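Local coordinates for uncharacterized protein (Pseudomonas syringae pv. tomato, PDB 3K4I) that is of unknown function but belongs to the Aldolase/RraA family and forms an assembly of three copies of the chain, at residues G39-I44 against G177-V181; A75-D79 against M104-A108; R202-A206 against A216-Y220. One frame throughout, in Å; residues are numbered along the deposited sequence.

Contact 1 (G39-I44 against G177-V181); sequences GGLPGI and GCVVV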
ATOM      1  N   GLY C  39      -2.468 -13.668  17.341  1.00  7.62           N
ATOM      2  CA  GLY C  39      -1.176 -12.984  17.368  1.00  7.49           C
ATOM      3  C   GLY C  39      -1.016 -11.873  16.355  1.00  6.60           C
ATOM      4  O   GLY C  39      -0.079 -11.111  16.439  1.00  7.38           O
ATOM      5  N   GLY C  40      -1.921 -11.775  15.389  1.00  6.32           N
ATOM      6  CA  GLY C  40      -1.740 -10.783  14.307  1.00  6.32           C
ATOM      7  C   GLY C  40      -2.080  -9.363  14.685  1.00  7.19           C
ATOM      8  O   GLY C  40      -3.008  -9.130  15.465  1.00  7.32           O
ATOM      9  N   LEU C  41      -1.303  -8.423  14.153  1.00  7.29           N
ATOM     10  CA  LEU C  41      -1.544  -6.993  14.365  1.00  8.01           C
ATOM     11  C   LEU C  41      -2.200  -6.410  13.105  1.00  8.92           C
ATOM     12  O   LEU C  41      -1.517  -5.993  12.157  1.00  9.54           O
ATOM     13  CB  LEU C  41      -0.218  -6.276  14.700  1.00  8.03           C
ATOM     14  CG  LEU C  41       0.506  -6.741  15.988  1.00  8.80           C
ATOM     15  CD1 LEU C  41       1.754  -5.932  16.201  1.00  7.52           C
ATOM     16  CD2 LEU C  41      -0.394  -6.538  17.198  1.00  8.49           C
ATOM     17  N   PRO C  42      -3.550  -6.359  13.071  1.00 10.68           N
ATOM     18  CA  PRO C  42      -4.142  -6.001  11.763  1.00 10.13           C
ATOM     19  C   PRO C  42      -3.865  -4.536  11.426  1.00  9.60           C
ATOM     20  O   PRO C  42      -3.811  -3.717  12.319  1.00 10.32           O
ATOM     21  CB  PRO C  42      -5.640  -6.258  11.957  1.00 11.31           C
ATOM     22  CG  PRO C  42      -5.848  -6.153  13.437  1.00 23.85           C
ATOM     23  CD  PRO C  42      -4.563  -6.546  14.122  1.00 11.79           C
ATOM     24  N   GLY C  43      -3.637  -4.250  10.151  1.00 10.37           N
ATOM     25  CA  GLY C  43      -3.363  -2.888   9.746  1.00 11.14           C
ATOM     26  C   GLY C  43      -1.920  -2.447   9.836  1.00 10.43           C
ATOM     27  O   GLY C  43      -1.593  -1.396   9.325  1.00 10.85           O
ATOM     28  N   ILE C  44      -1.049  -3.249  10.465  1.00  8.56           N
ATOM     29  CA  ILE C  44       0.370  -2.893  10.541  1.00  7.94           C
ATOM     30  C   ILE C  44       1.121  -3.574   9.376  1.00  8.84           C
ATOM     31  O   ILE C  44       1.486  -4.750   9.451  1.00 10.87           O
ATOM     32  CB  ILE C  44       1.013  -3.160  11.940  1.00  7.38           C
ATOM     33  CG1 ILE C  44       0.265  -2.387  13.039  1.00  7.20           C
ATOM     34  CG2 ILE C  44       2.519  -2.724  11.937  1.00  6.26           C
ATOM     35  CD1 ILE C  44       0.888  -2.399  14.420  1.00  8.76           C
ATOM     36  N   GLY C 177       2.400  -9.126   7.195  1.00  7.85           N
ATOM     37  CA  GLY C 177       2.222  -8.365   8.429  1.00  6.62           C
ATOM     38  C   GLY C 177       3.040  -8.864   9.606  1.00  6.82           C
ATOM     39  O   GLY C 177       4.078  -9.567   9.428  1.00  6.32           O
ATOM     40  N   CYS C 178       2.571  -8.548  10.802  1.00  5.52           N
ATOM     41  CA  CYS C 178       3.332  -8.830  12.042  1.00  5.36           C
ATOM     42  C   CYS C 178       2.541  -9.733  13.010  1.00  5.78           C
ATOM     43  O   CYS C 178       1.336  -9.540  13.246  1.00  5.71           O
ATOM     44  CB  CYS C 178       3.677  -7.542  12.760  1.00  5.97           C
ATOM     45  SG  CYS C 178       4.296  -6.192  11.671  1.00 12.26           S
ATOM     46  N   VAL C 179       3.253 -10.674  13.612  1.00  5.27           N
ATOM     47  CA  VAL C 179       2.689 -11.619  14.602  1.00  4.68           C
ATOM     48  C   VAL C 179       3.447 -11.499  15.930  1.00  5.60           C
ATOM     49  O   VAL C 179       4.696 -11.395  15.940  1.00  6.89           O
ATOM     50  CB  VAL C 179       2.778 -13.081  14.112  1.00  6.65           C
ATOM     51  CG1 VAL C 179       2.252 -14.056  15.146  1.00 13.21           C
ATOM     52  CG2 VAL C 179       2.029 -13.272  12.810  1.00 12.86           C
ATOM     53  N   VAL C 180       2.700 -11.476  17.037  1.00  4.98           N
ATOM     54  CA  VAL C 180       3.277 -11.414  18.401  1.00  4.67           C
ATOM     55  C   VAL C 180       3.157 -12.798  19.027  1.00  6.81           C
ATOM     56  O   VAL C 180       2.049 -13.357  19.143  1.00  6.49           O
ATOM     57  CB  VAL C 180       2.509 -10.437  19.344  1.00  5.44           C
ATOM     58  CG1 VAL C 180       3.153 -10.409  20.745  1.00  8.68           C
ATOM     59  CG2 VAL C 180       2.409  -9.032  18.703  1.00  9.00           C
ATOM     60  N   VAL C 181       4.293 -13.373  19.412  1.00  7.35           N
ATOM     61  CA  VAL C 181       4.309 -14.669  20.051  1.00  6.93           C
ATOM     62  C   VAL C 181       4.693 -14.478  21.519  1.00  6.82           C
ATOM     63  O   VAL C 181       5.817 -14.046  21.812  1.00  7.47           O
ATOM     64  CB  VAL C 181       5.349 -15.627  19.361  1.00  7.17           C
ATOM     65  CG1 VAL C 181       5.442 -16.986  20.089  1.00  7.88           C
ATOM     66  CG2 VAL C 181       5.023 -15.830  17.885  1.00  5.64           C
TER
HETATM   67  O   HOH W   1       0.309  -6.970  10.649  1.00  8.58           O
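Gly39 and Leu41 reach strand 177-181 through their backbones, and two hydrogen bonds frame the pairing. Val180 N donates to Gly39 O at 2.9 Å, approaching with a tilt of 29° from the carbonyl plane. Leu41 N meets Cys178 O at 3.0 Å, and this donor lies nearly in line with the C=O bond, at a C=O...N angle of 165°. Between the two bonds, Gly40 and Val179 form a non-hydrogen-bonded antiparallel pair, tight enough for Val179 CA to make a CH...O contact with Gly39 O at 3.4 Å. The Gly39 backbone lies close against both Val179 and Val180.

This short extended segment is a single-bridge addition to one edge of strand 177-181, whose other edge pairs with strand 170-174 in the mixed sheet of the RraA-like fold. A type II turn from Leu41 to Ile44, with glycine at its third position, then turns the chain so that Ile44 again reaches the strand at Gly177 and Cys178.

Water links the turn to the strand. One molecule accepts from Cys178 N at 2.8 Å and lies 2.6 Å from Leu41 O and 2.8 Å from Ile44 O.

Apolar contacts occupy one side. Leu41 leans across Val180, with its CG and both methyls around Val180 CG2, the CG-CG2 distance being 4.0 Å. Ile44 CG2 touches Cys178 SG at 3.9 Å; with SG anti to the carbonyl carbon, the sulfur is carried to the side where Ile44 lies. Ile163 of strand 163-165 adds to the layer around Leu41 and Val180, while Gln143 of the second subunit accepts a hydrogen bond from Gly40 N.

Contact 2 (A75-D79 against M104-A108); sequences ANYID and MTHFA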
ATOM      1  N   ALA C  75      13.377   9.798  19.823  1.00 27.58           N
ATOM      2  CA  ALA C  75      14.386   8.855  19.323  1.00 27.29           C
ATOM      3  C   ALA C  75      15.368   8.448  20.423  1.00 26.08           C
ATOM      4  O   ALA C  75      15.870   7.334  20.420  1.00 24.51           O
ATOM      5  CB  ALA C  75      15.132   9.450  18.142  1.00 27.10           C
ATOM      6  N   ASN C  76      15.611   9.361  21.367  1.00 26.20           N
ATOM      7  CA  ASN C  76      16.568   9.162  22.470  1.00 25.08           C
ATOM      8  C   ASN C  76      16.625   7.772  23.141  1.00 22.66           C
ATOM      9  O   ASN C  76      17.723   7.314  23.504  1.00 24.26           O
ATOM     10  CB  ASN C  76      16.392  10.252  23.532  1.00 26.69           C
ATOM     11  CG  ASN C  76      14.966  10.393  23.982  1.00 36.62           C
ATOM     12  OD1 ASN C  76      14.362   9.436  24.456  1.00 28.03           O
ATOM     13  ND2 ASN C  76      14.412  11.593  23.834  1.00 27.27           N
ATOM     14  N   TYR C  77      15.476   7.093  23.271  1.00 17.66           N
ATOM     15  CA  TYR C  77      15.425   5.757  23.879  1.00 13.18           C
ATOM     16  C   TYR C  77      16.262   4.721  23.145  1.00 11.10           C
ATOM     17  O   TYR C  77      16.516   3.650  23.690  1.00 11.01           O
ATOM     18  CB  TYR C  77      14.001   5.199  23.914  1.00 11.48           C
ATOM     19  CG  TYR C  77      13.421   4.815  22.539  1.00 10.73           C
ATOM     20  CD1 TYR C  77      12.652   5.716  21.803  1.00 10.83           C
ATOM     21  CD2 TYR C  77      13.646   3.541  21.981  1.00 10.62           C
ATOM     22  CE1 TYR C  77      12.123   5.372  20.542  1.00 10.33           C
ATOM     23  CE2 TYR C  77      13.133   3.194  20.732  1.00 10.44           C
ATOM     24  CZ  TYR C  77      12.364   4.105  20.017  1.00 10.58           C
ATOM     25  OH  TYR C  77      11.848   3.755  18.779  1.00 10.12           O
ATOM     26  N   ILE C  78      16.593   5.004  21.891  1.00  9.58           N
ATOM     27  CA  ILE C  78      17.140   3.962  21.030  1.00  9.09           C
ATOM     28  C   ILE C  78      18.505   3.477  21.500  1.00  8.70           C
ATOM     29  O   ILE C  78      18.858   2.324  21.246  1.00  7.51           O
ATOM     30  CB  ILE C  78      17.165   4.372  19.538  1.00  8.31           C
ATOM     31  CG1 ILE C  78      17.078   3.112  18.660  1.00  5.66           C
ATOM     32  CG2 ILE C  78      18.278   5.383  19.261  1.00  7.26           C
ATOM     33  CD1 ILE C  78      16.729   3.323  17.214  1.00  9.26           C
ATOM     34  N   ASP C  79      19.270   4.336  22.182  1.00  9.45           N
ATOM     35  CA  ASP C  79      20.551   3.881  22.776  1.00 11.26           C
ATOM     36  C   ASP C  79      20.404   2.718  23.760  1.00 12.18           C
ATOM     37  O   ASP C  79      21.389   2.051  24.082  1.00 13.38           O
ATOM     38  CB  ASP C  79      21.247   5.044  23.502  1.00 12.58           C
ATOM     39  CG  ASP C  79      21.957   5.986  22.550  1.00 15.03           C
ATOM     40  OD1 ASP C  79      22.504   5.508  21.532  1.00 12.81           O
ATOM     41  OD2 ASP C  79      21.995   7.208  22.842  1.00 13.75           O
HETATM   42  N   MSE C 104      16.980   7.126  13.106  1.00  8.01           N
HETATM   43  CA  MSE C 104      16.689   5.887  13.817  1.00  9.79           C
HETATM   44  C   MSE C 104      16.983   4.668  12.935  1.00  8.55           C
HETATM   45  O   MSE C 104      17.516   3.672  13.418  1.00  7.67           O
HETATM   46  CB  MSE C 104      15.259   5.901  14.352  1.00 14.43           C
HETATM   47  CG  MSE C 104      15.094   7.037  15.327  1.00 11.30           C
HETATM   48 SE   MSE C 104      13.262   7.456  15.722  1.00 25.15          SE
HETATM   49  CE  MSE C 104      13.096   6.165  17.086  1.00 12.15           C
ATOM     50  N   THR C 105      16.640   4.765  11.644  1.00  7.50           N
ATOM     51  CA  THR C 105      16.949   3.696  10.684  1.00  7.05           C
ATOM     52  C   THR C 105      18.448   3.445  10.583  1.00  6.27           C
ATOM     53  O   THR C 105      18.875   2.320  10.679  1.00  6.24           O
ATOM     54  CB  THR C 105      16.458   4.050   9.285  1.00  7.44           C
ATOM     55  OG1 THR C 105      15.036   4.240   9.318  1.00  6.15           O
ATOM     56  CG2 THR C 105      16.813   2.978   8.294  1.00  6.60           C
ATOM     57  N   HIS C 106      19.231   4.500  10.378  1.00  6.28           N
ATOM     58  CA  HIS C 106      20.681   4.345  10.354  1.00  7.35           C
ATOM     59  C   HIS C 106      21.203   3.799  11.669  1.00  7.29           C
ATOM     60  O   HIS C 106      22.119   2.972  11.681  1.00  8.10           O
ATOM     61  CB  HIS C 106      21.399   5.643   9.957  1.00  8.87           C
ATOM     62  CG  HIS C 106      21.181   6.019   8.526  1.00 11.73           C
ATOM     63  ND1 HIS C 106      21.787   5.350   7.485  1.00 11.37           N
ATOM     64  CD2 HIS C 106      20.407   6.975   7.961  1.00 10.49           C
ATOM     65  CE1 HIS C 106      21.399   5.883   6.338  1.00 11.85           C
ATOM     66  NE2 HIS C 106      20.554   6.864   6.599  1.00 12.13           N
ATOM     67  N   PHE C 107      20.656   4.286  12.771  1.00  6.01           N
ATOM     68  CA  PHE C 107      21.070   3.763  14.077  1.00  6.31           C
ATOM     69  C   PHE C 107      20.798   2.256  14.186  1.00  5.94           C
ATOM     70  O   PHE C 107      21.701   1.476  14.581  1.00  6.07           O
ATOM     71  CB  PHE C 107      20.386   4.506  15.223  1.00  6.68           C
ATOM     72  CG  PHE C 107      20.890   4.080  16.571  1.00  5.84           C
ATOM     73  CD1 PHE C 107      21.924   4.784  17.178  1.00  6.46           C
ATOM     74  CD2 PHE C 107      20.386   2.945  17.193  1.00  5.08           C
ATOM     75  CE1 PHE C 107      22.448   4.375  18.408  1.00  5.82           C
ATOM     76  CE2 PHE C 107      20.893   2.524  18.426  1.00  6.14           C
ATOM     77  CZ  PHE C 107      21.893   3.254  19.049  1.00  5.25           C
ATOM     78  N   ALA C 108      19.573   1.852  13.835  1.00  5.64           N
ATOM     79  CA  ALA C 108      19.175   0.431  13.881  1.00  6.01           C
ATOM     80  C   ALA C 108      20.176  -0.439  13.111  1.00  6.58           C
ATOM     81  O   ALA C 108      20.591  -1.513  13.593  1.00  5.50           O
ATOM     82  CB  ALA C 108      17.802   0.259  13.302  1.00  6.80           C
TER
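The first torsions of Phe107 and Ile78 bring their side chains together. Phe107 extends its CG away from its own backbone N (chi1 -175°), sending the ring off helix 102-110 toward segment 75-79, while Ile78 holds CG1 anti to its backbone N, which leaves CG2 between N and the carbonyl carbon. The two side chains run antiparallel alongside one another. CG2 sits over the centre of the phenyl face in a CH-pi contact, 3.9 Å from the centroid and 12° off the normal, and Ile78 CG1 presses on Phe107 CD2 at 3.6 Å.

Met104, a selenomethionine, bends at chi3 (85°) so that its selenium and methyl contact different residues. Its SE rests on Ala75 CB at 3.7 Å, and the Met104 and Tyr77 side chains cross at about a right angle, with Met104 CE a close 3.2 Å from Tyr77 OH.

The contact joins two connections of the alpha/beta core. Helix 102-110 lies in the beta-alpha-beta crossover from strand 85-90 to the parallel strand 115-119, and the 3-10 turn 76-79 belongs to the link from strand 53-63 to strand 85-90. Tyr77 extends this packing onto the sheet, reaching Val60 and Ile87.

Asp79 brings a polar group to the far end of the phenyl ring. Its OD1 stands 3.3 Å from Phe107 CE1, with the carboxylate plane steeply inclined to the ring. The carboxylate is engaged elsewhere, OD1 accepting from Leu213 N and OD2 from Glu214 N of the third subunit, at the start of that subunit's helix 213-219, whose dipole would be expected to favour the negative charge.

Contact 3 (R202-A206 against A216-Y220); sequences RIIEA and ARMTY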
ATOM      1  N   ARG C 202       3.664 -30.715   1.967  1.00  8.90           N
ATOM      2  CA  ARG C 202       3.244 -31.968   1.331  1.00  9.55           C
ATOM      3  C   ARG C 202       1.931 -31.741   0.584  1.00  8.25           C
ATOM      4  O   ARG C 202       1.736 -32.248  -0.510  1.00  7.66           O
ATOM      5  CB  ARG C 202       3.101 -33.080   2.369  1.00 12.81           C
ATOM      6  CG  ARG C 202       4.408 -33.458   3.061  1.00 29.65           C
ATOM      7  CD  ARG C 202       4.273 -34.794   3.775  1.00 18.41           C
ATOM      8  NE  ARG C 202       3.527 -34.699   5.032  1.00 30.97           N
ATOM      9  CZ  ARG C 202       4.086 -34.618   6.240  1.00 20.92           C
ATOM     10  NH1 ARG C 202       3.313 -34.542   7.320  1.00 31.34           N
ATOM     11  NH2 ARG C 202       5.416 -34.615   6.372  1.00 31.06           N
ATOM     12  N   ILE C 203       1.042 -30.931   1.161  1.00  6.99           N
ATOM     13  CA  ILE C 203      -0.206 -30.658   0.476  1.00  6.19           C
ATOM     14  C   ILE C 203       0.043 -29.936  -0.858  1.00  5.12           C
ATOM     15  O   ILE C 203      -0.527 -30.311  -1.907  1.00  5.26           O
ATOM     16  CB  ILE C 203      -1.216 -29.904   1.380  1.00  6.80           C
ATOM     17  CG1 ILE C 203      -1.776 -30.850   2.450  1.00  7.77           C
ATOM     18  CG2 ILE C 203      -2.355 -29.334   0.524  1.00  7.60           C
ATOM     19  CD1 ILE C 203      -2.523 -30.107   3.588  1.00  8.54           C
ATOM     20  N   ILE C 204       0.906 -28.925  -0.812  1.00  4.62           N
ATOM     21  CA  ILE C 204       1.299 -28.187  -2.006  1.00  5.25           C
ATOM     22  C   ILE C 204       1.951 -29.117  -3.029  1.00  5.99           C
ATOM     23  O   ILE C 204       1.631 -29.065  -4.229  1.00  6.06           O
ATOM     24  CB  ILE C 204       2.234 -27.033  -1.629  1.00  6.61           C
ATOM     25  CG1 ILE C 204       1.408 -25.874  -1.038  1.00  9.27           C
ATOM     26  CG2 ILE C 204       3.058 -26.566  -2.848  1.00  9.03           C
ATOM     27  CD1 ILE C 204       2.237 -24.794  -0.242  1.00  7.26           C
ATOM     28  N   GLU C 205       2.862 -29.949  -2.550  1.00  5.96           N
ATOM     29  CA  GLU C 205       3.504 -30.920  -3.453  1.00  7.62           C
ATOM     30  C   GLU C 205       2.467 -31.823  -4.136  1.00  6.34           C
ATOM     31  O   GLU C 205       2.561 -32.096  -5.353  1.00  6.13           O
ATOM     32  CB  GLU C 205       4.560 -31.712  -2.714  1.00  9.27           C
ATOM     33  CG  GLU C 205       5.795 -30.897  -2.425  1.00 12.34           C
ATOM     34  CD  GLU C 205       6.655 -31.463  -1.299  1.00 10.44           C
ATOM     35  OE1 GLU C 205       6.334 -32.538  -0.727  1.00 12.61           O
ATOM     36  OE2 GLU C 205       7.658 -30.788  -0.967  1.00 13.97           O
ATOM     37  N   ALA C 206       1.459 -32.238  -3.368  1.00  3.89           N
ATOM     38  CA  ALA C 206       0.408 -33.070  -3.905  1.00  5.50           C
ATOM     39  C   ALA C 206      -0.438 -32.374  -4.980  1.00  5.36           C
ATOM     40  O   ALA C 206      -0.641 -32.908  -6.084  1.00  3.80           O
ATOM     41  CB  ALA C 206      -0.478 -33.630  -2.748  1.00  5.72           C
ATOM     42  N   ALA C 216      -5.574 -34.317  -1.288  1.00 21.67           N
ATOM     43  CA  ALA C 216      -4.368 -33.901  -0.577  1.00 22.08           C
ATOM     44  C   ALA C 216      -4.614 -33.674   0.914  1.00 24.23           C
ATOM     45  O   ALA C 216      -3.828 -34.120   1.748  1.00 24.49           O
ATOM     46  CB  ALA C 216      -3.784 -32.635  -1.218  1.00 20.62           C
ATOM     47  N   ARG C 217      -5.715 -33.003   1.238  1.00 26.69           N
ATOM     48  CA  ARG C 217      -6.024 -32.614   2.625  1.00 30.04           C
ATOM     49  C   ARG C 217      -6.264 -33.777   3.599  1.00 32.88           C
ATOM     50  O   ARG C 217      -6.043 -33.641   4.806  1.00 32.46           O
ATOM     51  CB  ARG C 217      -7.196 -31.626   2.666  1.00 30.49           C
ATOM     52  CG  ARG C 217      -6.784 -30.202   2.375  1.00 38.18           C
ATOM     53  CD  ARG C 217      -7.964 -29.247   2.406  1.00 31.78           C
ATOM     54  NE  ARG C 217      -7.498 -27.866   2.304  1.00 39.11           N
ATOM     55  CZ  ARG C 217      -8.283 -26.796   2.213  1.00 33.07           C
ATOM     56  NH1 ARG C 217      -9.609 -26.922   2.200  1.00 39.54           N
ATOM     57  NH2 ARG C 217      -7.735 -25.590   2.123  1.00 39.58           N
HETATM   58  N   MSE C 218      -6.715 -34.914   3.090  1.00 36.22           N
HETATM   59  CA  MSE C 218      -6.918 -36.056   3.973  1.00 40.31           C
HETATM   60  C   MSE C 218      -5.973 -37.219   3.714  1.00 40.43           C
HETATM   61  O   MSE C 218      -6.090 -38.270   4.344  1.00 40.96           O
HETATM   62  CB  MSE C 218      -8.375 -36.509   3.990  1.00 44.24           C
HETATM   63  CG  MSE C 218      -9.219 -35.917   2.905  1.00 40.98           C
HETATM   64 SE   MSE C 218     -10.785 -37.009   2.638  1.00 50.92          SE
HETATM   65  CE  MSE C 218     -10.208 -38.016   1.054  1.00 40.81           C
ATOM     66  N   THR C 219      -5.036 -37.044   2.792  1.00 39.81           N
ATOM     67  CA  THR C 219      -3.879 -37.931   2.776  1.00 39.38           C
ATOM     68  C   THR C 219      -2.804 -37.319   3.681  1.00 38.91           C
ATOM     69  O   THR C 219      -1.881 -38.016   4.120  1.00 38.82           O
ATOM     70  CB  THR C 219      -3.366 -38.251   1.348  1.00 39.40           C
ATOM     71  OG1 THR C 219      -3.160 -37.042   0.617  1.00 46.89           O
ATOM     72  CG2 THR C 219      -4.368 -39.112   0.593  1.00 46.40           C
ATOM     73  N   TYR C 220      -2.959 -36.018   3.970  1.00 38.20           N
ATOM     74  CA  TYR C 220      -2.077 -35.257   4.874  1.00 37.64           C
ATOM     75  C   TYR C 220      -2.892 -34.373   5.818  1.00 37.96           C
ATOM     76  O   TYR C 220      -2.847 -34.538   7.039  1.00 38.10           O
ATOM     77  CB  TYR C 220      -1.081 -34.395   4.081  1.00 36.84           C
ATOM     78  CG  TYR C 220      -0.356 -35.173   3.010  1.00 35.70           C
ATOM     79  CD1 TYR C 220      -0.757 -35.097   1.678  1.00 36.22           C
ATOM     80  CD2 TYR C 220       0.710 -36.014   3.334  1.00 36.11           C
ATOM     81  CE1 TYR C 220      -0.110 -35.823   0.690  1.00 35.63           C
ATOM     82  CE2 TYR C 220       1.365 -36.747   2.350  1.00 35.67           C
ATOM     83  CZ  TYR C 220       0.948 -36.648   1.034  1.00 35.93           C
ATOM     84  OH  TYR C 220       1.590 -37.372   0.064  1.00 35.79           O
TER
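Tyr220 lays one ring face against the aliphatic part of Arg202. Arg202 CB makes the CH-pi contact, 4.0 Å from the ring centroid and 14° off the normal. The arginine chain then bends at chi3 and runs past the CD2-CE2 side of the ring, leaving NE 3.5 Å from Tyr220 CD2. That carbon lies at the edge of the guanidinium, near its plane, and the guanidinium is turned 40° from the ring, so the two do not stack face to face.

Next to this pair, Ile203 divides its branches: CG1 meets Tyr220 CB at 4.0 Å, and CG2 meets Ala216 CB at the same distance. Ala206 and Ala216 bring their CB methyls together at 3.8 Å, letting the backbones come close where helices 186-207 and 213-219 pack together at the end of the modelled chain. Tyr220 N makes a weak bond to Ala216 O, which helps set the position of the ring.

Further out, Ser211 of the connecting loop touches both alanines, and Ile103 of the second subunit packs on Ile203. The pairing of the two helices thus rests on dispersion and CH-pi contact, with the exposed, charged end of Arg202 lying outside the apolar contact.

Read from the N terminus, the chain first passes the loop 39-44, which pairs with strand 177-181 only much later, so that contact 1 closes a span of more than 130 residues. Contact 2 falls wholly within that span, closing a much smaller loop between 75-79 and helix 102-110, about 13 Å from contact 1 at nearest atoms. Contact 3 follows in series, opening near the end of helix 186-207, which comes after strand 177-181, and no contact crosses another. Contacts 2 and 3 lie on opposite sides of the chain's centre, their centres 46 Å apart. Across the trimer they come together: Arg217 packs on Asn76 of the second subunit, joining the C-terminal helices to that neighbour's 75-79 segment.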